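PDB 5AZ0: uncharacterized protein from Bombyx mori, which probably catalyses the NAD(P)H-dependent reduction of carbonyl compounds, as a TIM-barrel member of the aldo-keto reductase family. Local coordinates for residues Gln197-Leu202 / Phe310-Pro315; Ser205-Val210 / Tyr268-Val273; Ser224-Met229 / Gln261-Tyr266. All blocks are in the same frame, centred on the assembly; numbering follows the deposited sequence.

Contact 1. Residues Gln197-Leu202 / Phe310-Pro315; sequences QIEVNL and FRTVRP. With ACT (acetate ion), chain G; ACT (acetate ion), chain D.
E199 reaches across to T312 and V313, putting its carboxylate against two successive backbone N-H groups of residues 310-315. From CB the chain runs straight out: CG is anti to the backbone N (chi1 -178°), and the extended chain delivers CD to 3.4 Å from T312 N. At the tip the two oxygens divide the work. OE2 accepts T312 N at 2.8 Å on its syn lone pair, and on its anti lone pair takes ND2 of N201 at 2.7 Å. OE1 accepts V313 N at 2.9 Å, from the syn side but 34° out of the carboxylate plane. Three N-H donors on its two oxygens probably leave the carboxylate little freedom to rotate. The aliphatic part of R311 passes close by, with its CG 3.4 Å from E199 OE1, and a water lies within hydrogen-bonding distance of OE1 and V313 O and accepts from R311 NH1. A second water sits between N201 OD1 and F310 O, with T312 OG1 2.8 Å from its oxygen. E199 closes strand 195-199 of the parallel barrel, where I198 pairs with V221 and Y223 of strand 219-223; residues 310-315, after helix 297-304, are thus tied to the C-terminal end of a barrel strand.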
ATOM      1  N   GLN A 197       2.731  -3.301   4.813  1.00 18.84           N
ATOM      2  CA  GLN A 197       1.682  -2.463   4.191  1.00 20.10           C
ATOM      3  C   GLN A 197       0.330  -2.962   4.590  1.00 20.46           C
ATOM      4  O   GLN A 197      -0.024  -4.102   4.272  1.00 21.50           O
ATOM      5  CB  GLN A 197       1.804  -2.383   2.642  1.00 20.21           C
ATOM      6  CG  GLN A 197       0.746  -1.507   2.038  1.00 21.90           C
ATOM      7  CD  GLN A 197       0.853  -1.302   0.499  1.00 24.67           C
ATOM      8  OE1 GLN A 197      -0.124  -1.419  -0.181  1.00 27.65           O
ATOM      9  NE2 GLN A 197       2.003  -0.895   0.005  1.00 23.88           N
ATOM     10  N   ILE A 198      -0.454  -2.067   5.217  1.00 22.16           N
ATOM     11  CA  ILE A 198      -1.719  -2.432   5.845  1.00 21.98           C
ATOM     12  C   ILE A 198      -2.704  -1.307   5.735  1.00 22.40           C
ATOM     13  O   ILE A 198      -2.344  -0.172   5.462  1.00 22.98           O
ATOM     14  CB  ILE A 198      -1.550  -2.703   7.370  1.00 23.09           C
ATOM     15  CG1 ILE A 198      -0.767  -1.557   8.038  1.00 24.58           C
ATOM     16  CG2 ILE A 198      -0.885  -4.017   7.585  1.00 22.32           C
ATOM     17  CD1 ILE A 198      -0.620  -1.652   9.518  1.00 27.41           C
ATOM     18  N   GLU A 199      -3.966  -1.590   6.023  1.00 24.55           N
ATOM     19  CA  GLU A 199      -4.930  -0.482   6.188  1.00 24.43           C
ATOM     20  C   GLU A 199      -4.695   0.314   7.443  1.00 25.54           C
ATOM     21  O   GLU A 199      -4.637  -0.251   8.528  1.00 24.08           O
ATOM     22  CB  GLU A 199      -6.353  -1.006   6.203  1.00 24.07           C
ATOM     23  CG  GLU A 199      -7.414   0.114   6.332  1.00 25.42           C
ATOM     24  CD  GLU A 199      -8.877  -0.448   6.443  1.00 27.40           C
ATOM     25  OE1 GLU A 199      -9.135  -1.646   6.117  1.00 26.56           O
ATOM     26  OE2 GLU A 199      -9.747   0.305   6.919  1.00 30.07           O
ATOM     27  N   VAL A 200      -4.515   1.623   7.280  1.00 27.37           N
ATOM     28  CA  VAL A 200      -4.522   2.575   8.389  1.00 24.36           C
ATOM     29  C   VAL A 200      -5.289   3.789   7.928  1.00 26.41           C
ATOM     30  O   VAL A 200      -5.106   4.291   6.812  1.00 25.63           O
ATOM     31  CB  VAL A 200      -3.144   3.037   8.821  1.00 25.79           C
ATOM     32  CG1 VAL A 200      -3.189   3.569  10.280  1.00 25.66           C
ATOM     33  CG2 VAL A 200      -2.139   1.897   8.750  1.00 25.69           C
ATOM     34  N   ASN A 201      -6.172   4.251   8.793  1.00 29.25           N
ATOM     35  CA  ASN A 201      -7.033   5.451   8.579  1.00 28.44           C
ATOM     36  C   ASN A 201      -7.593   5.954   9.964  1.00 30.96           C
ATOM     37  O   ASN A 201      -7.117   5.533  11.035  1.00 28.40           O
ATOM     38  CB  ASN A 201      -8.115   5.139   7.527  1.00 27.74           C
ATOM     39  CG  ASN A 201      -8.902   3.895   7.879  1.00 30.55           C
ATOM     40  OD1 ASN A 201      -9.568   3.850   8.947  1.00 30.20           O
ATOM     41  ND2 ASN A 201      -8.906   2.901   6.979  1.00 26.53           N
ATOM     42  N   LEU A 202      -8.461   6.965   9.958  1.00 33.03           N
ATOM     43  CA  LEU A 202      -8.873   7.580  11.220  1.00 31.92           C
ATOM     44  C   LEU A 202      -9.740   6.628  12.123  1.00 31.68           C
ATOM     45  O   LEU A 202      -9.666   6.731  13.320  1.00 31.57           O
ATOM     46  CB  LEU A 202      -9.513   8.924  10.968  1.00 32.77           C
ATOM     47  CG  LEU A 202      -8.553   9.959  10.448  1.00 28.79           C
ATOM     48  CD1 LEU A 202      -9.351  11.117   9.899  1.00 30.74           C
ATOM     49  CD2 LEU A 202      -7.566  10.430  11.524  1.00 32.68           C
ATOM     50  N   PHE A 310     -13.261   0.030  13.023  1.00 30.12           N
ATOM     51  CA  PHE A 310     -13.985  -0.233  11.766  1.00 32.98           C
ATOM     52  C   PHE A 310     -12.993  -0.422  10.568  1.00 34.50           C
ATOM     53  O   PHE A 310     -12.257   0.503  10.206  1.00 29.93           O
ATOM     54  CB  PHE A 310     -14.914   0.955  11.446  1.00 33.80           C
ATOM     55  CG  PHE A 310     -15.821   0.699  10.272  1.00 39.46           C
ATOM     56  CD1 PHE A 310     -15.395   0.951   8.961  1.00 45.07           C
ATOM     57  CD2 PHE A 310     -17.116   0.183  10.466  1.00 45.93           C
ATOM     58  CE1 PHE A 310     -16.220   0.637   7.862  1.00 48.36           C
ATOM     59  CE2 PHE A 310     -17.958  -0.111   9.376  1.00 48.68           C
ATOM     60  CZ  PHE A 310     -17.514   0.114   8.073  1.00 49.00           C
ATOM     61  N   ARG A 311     -12.985  -1.603   9.978  1.00 34.80           N
ATOM     62  CA  ARG A 311     -12.019  -1.989   8.962  1.00 33.82           C
ATOM     63  C   ARG A 311     -12.713  -1.870   7.593  1.00 34.39           C
ATOM     64  O   ARG A 311     -13.700  -2.546   7.315  1.00 36.80           O
ATOM     65  CB  ARG A 311     -11.571  -3.406   9.237  1.00 32.91           C
ATOM     66  CG  ARG A 311     -10.479  -3.860   8.302  1.00 31.73           C
ATOM     67  CD  ARG A 311     -10.130  -5.275   8.602  1.00 31.96           C
ATOM     68  NE  ARG A 311      -9.390  -5.399   9.847  1.00 33.00           N
ATOM     69  CZ  ARG A 311      -8.098  -5.118  10.010  1.00 34.84           C
ATOM     70  NH1 ARG A 311      -7.340  -4.662   8.980  1.00 32.40           N
ATOM     71  NH2 ARG A 311      -7.540  -5.289  11.228  1.00 34.72           N
ATOM     72  N   THR A 312     -12.235  -0.932   6.794  1.00 34.55           N
ATOM     73  CA  THR A 312     -12.764  -0.684   5.440  1.00 37.14           C
ATOM     74  C   THR A 312     -12.588  -1.881   4.521  1.00 36.73           C
ATOM     75  O   THR A 312     -13.469  -2.165   3.746  1.00 39.21           O
ATOM     76  CB  THR A 312     -12.083   0.548   4.847  1.00 37.48           C
ATOM     77  OG1 THR A 312     -12.345   1.689   5.695  1.00 38.46           O
ATOM     78  CG2 THR A 312     -12.553   0.793   3.431  1.00 36.32           C
ATOM     79  N   VAL A 313     -11.460  -2.605   4.642  1.00 35.91           N
ATOM     80  CA  VAL A 313     -11.121  -3.732   3.712  1.00 36.09           C
ATOM     81  C   VAL A 313     -11.063  -5.070   4.453  1.00 32.02           C
ATOM     82  O   VAL A 313     -10.097  -5.358   5.162  1.00 32.47           O
ATOM     83  CB  VAL A 313      -9.772  -3.463   2.953  1.00 36.41           C
ATOM     84  CG1 VAL A 313      -9.380  -4.649   2.069  1.00 37.61           C
ATOM     85  CG2 VAL A 313      -9.856  -2.186   2.114  1.00 33.29           C
ATOM     86  N   ARG A 314     -12.112  -5.871   4.322  1.00 36.31           N
ATOM     87  CA  ARG A 314     -12.267  -7.088   5.149  1.00 35.59           C
ATOM     88  C   ARG A 314     -12.824  -8.142   4.247  1.00 35.82           C
ATOM     89  O   ARG A 314     -14.014  -8.275   4.057  1.00 35.28           O
ATOM     90  CB  ARG A 314     -13.155  -6.863   6.386  1.00 35.77           C
ATOM     91  CG  ARG A 314     -13.258  -8.108   7.298  1.00 39.10           C
ATOM     92  CD  ARG A 314     -14.295  -7.944   8.434  1.00 41.48           C
ATOM     93  NE  ARG A 314     -13.887  -6.912   9.387  1.00 45.29           N
ATOM     94  CZ  ARG A 314     -13.097  -7.088  10.442  1.00 41.47           C
ATOM     95  NH1 ARG A 314     -12.610  -8.278  10.743  1.00 48.37           N
ATOM     96  NH2 ARG A 314     -12.827  -6.058  11.229  1.00 40.94           N
ATOM     97  N   PRO A 315     -11.933  -8.838   3.574  1.00 40.65           N
ATOM     98  CA  PRO A 315     -12.398  -9.740   2.541  1.00 35.56           C
ATOM     99  C   PRO A 315     -12.869 -11.047   3.185  1.00 36.19           C
ATOM    100  O   PRO A 315     -12.069 -11.946   3.440  1.00 27.59           O
ATOM    101  CB  PRO A 315     -11.160  -9.882   1.633  1.00 41.01           C
ATOM    102  CG  PRO A 315     -10.008  -9.588   2.514  1.00 41.72           C
ATOM    103  CD  PRO A 315     -10.472  -8.672   3.589  1.00 40.07           C
TER
HETATM  104  C   ACT G 406     -15.453  -4.009   9.850  1.00 58.79           C
HETATM  105  O   ACT G 406     -14.785  -3.881  10.937  1.00 43.88           O
HETATM  106  OXT ACT G 406     -15.233  -4.790   8.873  1.00 59.67           O
HETATM  107  CH3 ACT G 406     -16.589  -3.112   9.640  1.00 58.28           C
HETATM  108  C   ACT D 403      -3.656  -6.110   9.742  0.80 45.77           C
HETATM  109  O   ACT D 403      -4.291  -5.143   9.085  0.80 45.85           O
HETATM  110  OXT ACT D 403      -2.641  -6.747   9.338  0.80 35.22           O
HETATM  111  CH3 ACT D 403      -4.058  -6.614  11.099  0.80 35.68           C
HETATM  112  O   HOH W   1      -7.710  -4.181   6.233  1.00 24.71           O
HETATM  113  O   HOH W   2     -11.726   2.283   8.349  1.00 28.46           O

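Contact 2. Residues Ser205-Val210 / Tyr268-Val273; sequences SQADLV and YQRGIV. With ACT (acetate ion), chain J; ACT (acetate ion), chain D.
R270 meets S205 by way of two torsions: CG lies beside the backbone N, anti to the carbonyl carbon (chi1 -53°), and a bend at chi3 (52°) turns NE out of the otherwise extended chain. The guanidinium then grips a single atom end-on. NH1 gives a bond of 2.8 Å to S205 O, in the carbonyl plane and on a lone pair, while NH2 reaches the same S205 O at 3.1 Å, tilted 27° from that plane. The oxygen itself sits almost exactly in the plane of the guanidinium. NH2 also lies 3.7 Å from CB of V210, whose side chain crosses that of R270 at about a right angle. Over one face of the guanidinium, CD1 of I272 rests 3.7 Å above the plane, over its centre, and touches V210 CG1 at 4.0 Å. V200 packs on R270 as well. R270 lies just before G271, whose positive phi ends helix 259-269 in a Schellman motif, and S205 just before Q206, the N-cap of helix 207-215. The hydroxyl of S205 is engaged elsewhere, by D307. An alanine in place of R270 would probably leave S205 O without either of these donors and open a gap beside V210 and I272. Within the two segments the arginine is paired with a neutral carbonyl, so this is a charge-assisted hydrogen-bond contact rather than a salt bridge; two N-H groups converging on one oxygen would probably polarise that peptide.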
ATOM      1  N   SER A 205      -6.857   2.765  13.489  1.00 27.59           N
ATOM      2  CA  SER A 205      -5.513   3.268  13.767  1.00 30.79           C
ATOM      3  C   SER A 205      -4.423   2.212  13.782  1.00 27.54           C
ATOM      4  O   SER A 205      -3.270   2.582  13.663  1.00 31.04           O
ATOM      5  CB  SER A 205      -5.471   3.958  15.151  1.00 32.08           C
ATOM      6  OG  SER A 205      -5.500   2.957  16.187  1.00 34.96           O
ATOM      7  N   GLN A 206      -4.764   0.955  14.090  1.00 28.90           N
ATOM      8  CA  GLN A 206      -3.805  -0.166  14.317  1.00 31.96           C
ATOM      9  C   GLN A 206      -2.635   0.205  15.208  1.00 31.34           C
ATOM     10  O   GLN A 206      -1.456  -0.087  14.927  1.00 29.90           O
ATOM     11  CB  GLN A 206      -3.353  -0.782  12.969  1.00 35.04           C
ATOM     12  CG  GLN A 206      -4.571  -1.129  12.150  1.00 35.99           C
ATOM     13  CD  GLN A 206      -4.490  -2.446  11.482  1.00 37.19           C
ATOM     14  OE1 GLN A 206      -4.405  -3.480  12.141  1.00 49.14           O
ATOM     15  NE2 GLN A 206      -4.547  -2.441  10.161  1.00 33.51           N
ATOM     16  N   ALA A 207      -2.968   0.879  16.305  1.00 25.15           N
ATOM     17  CA  ALA A 207      -1.942   1.410  17.160  1.00 26.30           C
ATOM     18  C   ALA A 207      -0.946   0.374  17.635  1.00 24.06           C
ATOM     19  O   ALA A 207       0.262   0.596  17.558  1.00 26.33           O
ATOM     20  CB  ALA A 207      -2.547   2.208  18.372  1.00 26.56           C
ATOM     21  N   ASP A 208      -1.407  -0.763  18.106  1.00 25.73           N
ATOM     22  CA  ASP A 208      -0.456  -1.777  18.617  1.00 29.54           C
ATOM     23  C   ASP A 208       0.402  -2.320  17.470  1.00 27.91           C
ATOM     24  O   ASP A 208       1.593  -2.514  17.636  1.00 24.85           O
ATOM     25  CB  ASP A 208      -1.175  -2.974  19.301  1.00 28.25           C
ATOM     26  CG  ASP A 208      -1.784  -2.603  20.675  1.00 34.17           C
ATOM     27  OD1 ASP A 208      -1.546  -1.513  21.167  1.00 30.13           O
ATOM     28  OD2 ASP A 208      -2.574  -3.396  21.213  1.00 40.83           O
ATOM     29  N   LEU A 209      -0.244  -2.635  16.344  1.00 27.24           N
ATOM     30  CA  LEU A 209       0.516  -3.159  15.168  1.00 27.20           C
ATOM     31  C   LEU A 209       1.554  -2.105  14.648  1.00 21.34           C
ATOM     32  O   LEU A 209       2.733  -2.403  14.524  1.00 22.90           O
ATOM     33  CB  LEU A 209      -0.444  -3.647  14.093  1.00 25.79           C
ATOM     34  CG  LEU A 209       0.149  -4.224  12.760  1.00 27.26           C
ATOM     35  CD1 LEU A 209       1.167  -5.295  13.045  1.00 24.58           C
ATOM     36  CD2 LEU A 209      -1.014  -4.670  11.839  1.00 27.57           C
ATOM     37  N   VAL A 210       1.150  -0.853  14.591  1.00 20.84           N
ATOM     38  CA  VAL A 210       2.070   0.207  14.154  1.00 21.94           C
ATOM     39  C   VAL A 210       3.233   0.347  15.120  1.00 25.81           C
ATOM     40  O   VAL A 210       4.378   0.413  14.709  1.00 25.39           O
ATOM     41  CB  VAL A 210       1.309   1.527  13.970  1.00 23.22           C
ATOM     42  CG1 VAL A 210       2.242   2.730  13.775  1.00 24.32           C
ATOM     43  CG2 VAL A 210       0.350   1.410  12.800  1.00 24.03           C
ATOM     44  N   TYR A 268       1.062  11.043   8.336  1.00 27.38           N
ATOM     45  CA  TYR A 268       2.458  11.390   8.137  1.00 24.83           C
ATOM     46  C   TYR A 268       3.103  11.642   9.457  1.00 28.03           C
ATOM     47  O   TYR A 268       4.251  11.262   9.695  1.00 27.17           O
ATOM     48  CB  TYR A 268       2.578  12.632   7.253  1.00 27.73           C
ATOM     49  CG  TYR A 268       3.929  13.221   7.256  1.00 26.34           C
ATOM     50  CD1 TYR A 268       4.977  12.555   6.714  1.00 28.07           C
ATOM     51  CD2 TYR A 268       4.170  14.460   7.835  1.00 31.05           C
ATOM     52  CE1 TYR A 268       6.260  13.075   6.724  1.00 27.72           C
ATOM     53  CE2 TYR A 268       5.467  15.013   7.845  1.00 33.41           C
ATOM     54  CZ  TYR A 268       6.526  14.307   7.287  1.00 33.92           C
ATOM     55  OH  TYR A 268       7.854  14.820   7.322  1.00 31.20           O
ATOM     56  N   GLN A 269       2.369  12.360  10.304  1.00 30.65           N
ATOM     57  CA  GLN A 269       2.843  12.709  11.618  1.00 32.43           C
ATOM     58  C   GLN A 269       2.943  11.490  12.579  1.00 30.34           C
ATOM     59  O   GLN A 269       3.736  11.538  13.468  1.00 25.54           O
ATOM     60  CB  GLN A 269       1.929  13.770  12.256  1.00 36.07           C
ATOM     61  CG  GLN A 269       2.620  14.496  13.422  1.00 44.21           C
ATOM     62  CD  GLN A 269       1.902  15.788  13.855  1.00 43.31           C
ATOM     63  OE1 GLN A 269       1.612  16.666  13.037  1.00 42.74           O
ATOM     64  NE2 GLN A 269       1.613  15.884  15.143  1.00 41.08           N
ATOM     65  N   ARG A 270       2.166  10.424  12.353  1.00 27.13           N
ATOM     66  CA  ARG A 270       2.427   9.114  12.977  1.00 28.98           C
ATOM     67  C   ARG A 270       3.651   8.377  12.426  1.00 29.41           C
ATOM     68  O   ARG A 270       3.984   7.288  12.925  1.00 26.08           O
ATOM     69  CB  ARG A 270       1.211   8.208  12.898  1.00 27.89           C
ATOM     70  CG  ARG A 270      -0.081   8.809  13.434  1.00 25.57           C
ATOM     71  CD  ARG A 270      -1.207   7.756  13.499  1.00 26.54           C
ATOM     72  NE  ARG A 270      -0.800   6.537  14.227  1.00 25.82           N
ATOM     73  CZ  ARG A 270      -1.409   5.363  14.096  1.00 24.69           C
ATOM     74  NH1 ARG A 270      -2.448   5.219  13.283  1.00 25.39           N
ATOM     75  NH2 ARG A 270      -0.942   4.307  14.732  1.00 25.82           N
ATOM     76  N   GLY A 271       4.362   8.956  11.449  1.00 26.66           N
ATOM     77  CA  GLY A 271       5.477   8.257  10.789  1.00 26.48           C
ATOM     78  C   GLY A 271       5.035   7.145   9.823  1.00 24.30           C
ATOM     79  O   GLY A 271       5.783   6.215   9.551  1.00 24.50           O
ATOM     80  N   ILE A 272       3.834   7.268   9.290  1.00 23.39           N
ATOM     81  CA  ILE A 272       3.248   6.287   8.409  1.00 21.45           C
ATOM     82  C   ILE A 272       3.229   6.846   6.970  1.00 24.94           C
ATOM     83  O   ILE A 272       2.826   7.989   6.776  1.00 24.02           O
ATOM     84  CB  ILE A 272       1.804   5.978   8.870  1.00 22.69           C
ATOM     85  CG1 ILE A 272       1.889   5.295  10.237  1.00 24.13           C
ATOM     86  CG2 ILE A 272       1.118   5.068   7.886  1.00 21.65           C
ATOM     87  CD1 ILE A 272       0.547   4.998  10.918  1.00 26.91           C
ATOM     88  N   VAL A 273       3.669   6.001   6.001  1.00 22.85           N
ATOM     89  CA  VAL A 273       3.672   6.285   4.590  1.00 22.51           C
ATOM     90  C   VAL A 273       2.236   6.079   4.144  1.00 21.89           C
ATOM     91  O   VAL A 273       1.643   5.117   4.540  1.00 22.66           O
ATOM     92  CB  VAL A 273       4.615   5.305   3.813  1.00 23.48           C
ATOM     93  CG1 VAL A 273       4.470   5.497   2.311  1.00 25.80           C
ATOM     94  CG2 VAL A 273       6.086   5.402   4.289  1.00 23.02           C
TER
HETATM   95  C   ACT J 409      -5.061  -0.935  17.995  0.80 38.26           C
HETATM   96  O   ACT J 409      -4.094  -1.273  18.679  0.80 36.95           O
HETATM   97  OXT ACT J 409      -5.278  -1.599  16.990  0.80 44.67           O
HETATM   98  CH3 ACT J 409      -5.926   0.277  18.269  0.80 38.57           C
HETATM   99  C   ACT D 403      -3.656  -6.110   9.742  0.80 45.77           C
HETATM  100  O   ACT D 403      -4.291  -5.143   9.085  0.80 45.85           O
HETATM  101  OXT ACT D 403      -2.641  -6.747   9.338  0.80 35.22           O
HETATM  102  CH3 ACT D 403      -4.058  -6.614  11.099  0.80 35.68           C

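Contact 3. Residues Ser224-Met229 / Gln261-Tyr266; sequences SPFGTM and QVNLGY
P225 and F226 face L264 and N263 from a doubly turned backbone: a type I turn runs from S224 to G227 and a type II' turn from F226 to M229, closed by G227 N to S224 O at 3.1 Å and M229 N to F226 O at 2.8 Å. This is the loop after strand 219-223 of the TIM barrel, laid against helix 259-269; in related aldo-keto reductases the equivalent loop helps to bind the nicotinamide cofactor. G227 has the positive phi that the first corner of a type II' turn asks for. F226 swings its ring to the helix, with CG beside the backbone N and anti to the carbonyl carbon (chi1 -61°). The amide of N263 stands at the edge of that ring, the two planes 89° apart, and its CG is 3.6 Å from P225 O. M229 reaches N263 tip to tip, its CE placed by a bend at chi3 (77°). The apolar part belongs to L264, which packs obliquely on both P225 and F226. F226 and M229 also touch T260 one turn earlier in the helix, and F226 and L264 share N287 of helix 281-287. One methyl joins the two apolar partners: L264 CD2 is 3.9 Å from P225 CB and 3.7 Å from F226 CE1.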
ATOM      1  N   SER A 224      -5.803   2.490   1.834  1.00 30.20           N
ATOM      2  CA  SER A 224      -7.091   3.083   2.228  1.00 28.95           C
ATOM      3  C   SER A 224      -6.956   4.050   3.362  1.00 29.61           C
ATOM      4  O   SER A 224      -7.623   3.893   4.352  1.00 30.94           O
ATOM      5  CB  SER A 224      -8.115   2.033   2.669  1.00 31.67           C
ATOM      6  OG  SER A 224      -8.363   1.115   1.633  1.00 37.10           O
ATOM      7  N   PRO A 225      -6.094   5.047   3.226  1.00 29.40           N
ATOM      8  CA  PRO A 225      -5.803   6.006   4.267  1.00 28.77           C
ATOM      9  C   PRO A 225      -6.996   6.901   4.642  1.00 33.43           C
ATOM     10  O   PRO A 225      -6.986   7.491   5.715  1.00 35.54           O
ATOM     11  CB  PRO A 225      -4.628   6.808   3.696  1.00 26.59           C
ATOM     12  CG  PRO A 225      -4.844   6.712   2.193  1.00 26.88           C
ATOM     13  CD  PRO A 225      -5.370   5.338   1.972  1.00 30.83           C
ATOM     14  N   PHE A 226      -8.008   6.985   3.790  1.00 33.27           N
ATOM     15  CA  PHE A 226      -9.226   7.774   4.058  1.00 33.75           C
ATOM     16  C   PHE A 226     -10.370   6.915   4.592  1.00 35.15           C
ATOM     17  O   PHE A 226     -11.449   7.443   4.896  1.00 37.15           O
ATOM     18  CB  PHE A 226      -9.707   8.451   2.766  1.00 33.42           C
ATOM     19  CG  PHE A 226      -8.699   9.408   2.160  1.00 32.03           C
ATOM     20  CD1 PHE A 226      -8.230  10.480   2.873  1.00 33.75           C
ATOM     21  CD2 PHE A 226      -8.227   9.218   0.865  1.00 33.87           C
ATOM     22  CE1 PHE A 226      -7.253  11.329   2.333  1.00 36.45           C
ATOM     23  CE2 PHE A 226      -7.281  10.060   0.307  1.00 29.59           C
ATOM     24  CZ  PHE A 226      -6.822  11.143   1.014  1.00 32.44           C
ATOM     25  N   GLY A 227     -10.138   5.607   4.702  1.00 30.90           N
ATOM     26  CA  GLY A 227     -11.136   4.669   5.134  1.00 34.52           C
ATOM     27  C   GLY A 227     -12.424   4.905   4.371  1.00 39.89           C
ATOM     28  O   GLY A 227     -12.414   4.945   3.139  1.00 38.15           O
ATOM     29  N   THR A 228     -13.534   5.088   5.089  1.00 40.65           N
ATOM     30  CA  THR A 228     -14.852   5.325   4.430  1.00 44.28           C
ATOM     31  C   THR A 228     -15.199   6.818   4.397  1.00 43.41           C
ATOM     32  O   THR A 228     -16.318   7.185   4.163  1.00 48.58           O
ATOM     33  CB  THR A 228     -15.989   4.521   5.127  1.00 47.01           C
ATOM     34  OG1 THR A 228     -16.013   4.818   6.536  1.00 42.61           O
ATOM     35  CG2 THR A 228     -15.808   2.980   4.908  1.00 45.79           C
ATOM     36  N   MET A 229     -14.237   7.698   4.605  1.00 44.30           N
ATOM     37  CA  MET A 229     -14.542   9.115   4.671  1.00 48.47           C
ATOM     38  C   MET A 229     -14.952   9.666   3.332  1.00 58.16           C
ATOM     39  O   MET A 229     -15.858  10.501   3.249  1.00 67.23           O
ATOM     40  CB  MET A 229     -13.360   9.907   5.170  1.00 44.81           C
ATOM     41  CG  MET A 229     -13.709  11.358   5.323  1.00 42.30           C
ATOM     42  SD  MET A 229     -12.405  12.204   6.166  1.00 49.02           S
ATOM     43  CE  MET A 229     -11.205  12.357   4.846  1.00 48.78           C
ATOM     44  N   GLN A 261      -6.453  16.473   3.584  1.00 31.70           N
ATOM     45  CA  GLN A 261      -5.104  16.799   3.936  1.00 33.50           C
ATOM     46  C   GLN A 261      -4.772  16.662   5.411  1.00 36.88           C
ATOM     47  O   GLN A 261      -3.586  16.434   5.758  1.00 31.84           O
ATOM     48  CB  GLN A 261      -4.747  18.226   3.518  1.00 35.55           C
ATOM     49  CG  GLN A 261      -4.729  18.457   2.012  1.00 41.15           C
ATOM     50  CD  GLN A 261      -4.569  19.936   1.624  1.00 45.31           C
ATOM     51  OE1 GLN A 261      -5.150  20.807   2.245  1.00 46.47           O
ATOM     52  NE2 GLN A 261      -3.725  20.216   0.634  1.00 47.58           N
ATOM     53  N   VAL A 262      -5.777  16.924   6.259  1.00 35.13           N
ATOM     54  CA  VAL A 262      -5.643  16.728   7.664  1.00 37.12           C
ATOM     55  C   VAL A 262      -5.396  15.245   7.923  1.00 29.09           C
ATOM     56  O   VAL A 262      -4.447  14.928   8.575  1.00 30.79           O
ATOM     57  CB  VAL A 262      -6.884  17.231   8.475  1.00 38.13           C
ATOM     58  CG1 VAL A 262      -6.821  16.798   9.943  1.00 36.15           C
ATOM     59  CG2 VAL A 262      -6.947  18.758   8.450  1.00 39.08           C
ATOM     60  N   ASN A 263      -6.283  14.425   7.415  1.00 27.50           N
ATOM     61  CA  ASN A 263      -6.145  12.965   7.416  1.00 33.81           C
ATOM     62  C   ASN A 263      -4.741  12.492   6.981  1.00 32.79           C
ATOM     63  O   ASN A 263      -4.075  11.798   7.748  1.00 30.14           O
ATOM     64  CB  ASN A 263      -7.227  12.363   6.565  1.00 29.57           C
ATOM     65  CG  ASN A 263      -7.392  10.871   6.742  1.00 32.62           C
ATOM     66  OD1 ASN A 263      -6.465  10.120   7.146  1.00 42.46           O
ATOM     67  ND2 ASN A 263      -8.551  10.404   6.394  1.00 30.53           N
ATOM     68  N   LEU A 264      -4.242  12.931   5.815  1.00 33.39           N
ATOM     69  CA  LEU A 264      -2.903  12.484   5.382  1.00 28.54           C
ATOM     70  C   LEU A 264      -1.793  13.012   6.234  1.00 30.62           C
ATOM     71  O   LEU A 264      -0.779  12.323   6.496  1.00 28.09           O
ATOM     72  CB  LEU A 264      -2.602  12.787   3.897  1.00 27.91           C
ATOM     73  CG  LEU A 264      -3.526  12.085   2.929  1.00 30.27           C
ATOM     74  CD1 LEU A 264      -3.071  12.318   1.454  1.00 34.80           C
ATOM     75  CD2 LEU A 264      -3.688  10.609   3.220  1.00 29.82           C
ATOM     76  N   GLY A 265      -1.917  14.260   6.641  1.00 28.96           N
ATOM     77  CA  GLY A 265      -0.894  14.825   7.477  1.00 27.53           C
ATOM     78  C   GLY A 265      -0.784  14.183   8.861  1.00 25.32           C
ATOM     79  O   GLY A 265       0.300  14.085   9.425  1.00 24.57           O
ATOM     80  N   TYR A 266      -1.911  13.740   9.379  1.00 28.02           N
ATOM     81  CA  TYR A 266      -1.983  13.022  10.649  1.00 29.22           C
ATOM     82  C   TYR A 266      -1.164  11.686  10.539  1.00 28.23           C
ATOM     83  O   TYR A 266      -0.210  11.424  11.336  1.00 28.13           O
ATOM     84  CB  TYR A 266      -3.449  12.787  10.968  1.00 27.79           C
ATOM     85  CG  TYR A 266      -3.624  11.953  12.208  1.00 32.96           C
ATOM     86  CD1 TYR A 266      -3.183  12.422  13.470  1.00 33.79           C
ATOM     87  CD2 TYR A 266      -4.174  10.677  12.134  1.00 32.55           C
ATOM     88  CE1 TYR A 266      -3.314  11.648  14.612  1.00 34.41           C
ATOM     89  CE2 TYR A 266      -4.354   9.891  13.294  1.00 35.78           C
ATOM     90  CZ  TYR A 266      -3.933  10.389  14.537  1.00 36.77           C
ATOM     91  OH  TYR A 266      -4.100   9.610  15.670  1.00 40.82           O
TER

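In the fold
The three contacts form a tight cluster, with centres about 11 Å apart for contacts 1 and 3 and about 12 Å for the other two pairs. Along the chain, contact 1 encloses contact 2, which in turn encloses contact 3. Contact 1 touches both others, through the probable hydrogen bonds E199 O with Q206 NE2 and N201 ND2 with S224 O; contacts 2 and 3 share helix 259-269 and adjoin there in sequence, without further touch. Together they tie the loops leaving strands 195-199 and 219-223 to helix 259-269, the residues just after it and the loop 310-315, on the side of the barrel where aldo-keto reductases usually bind cofactor and substrate.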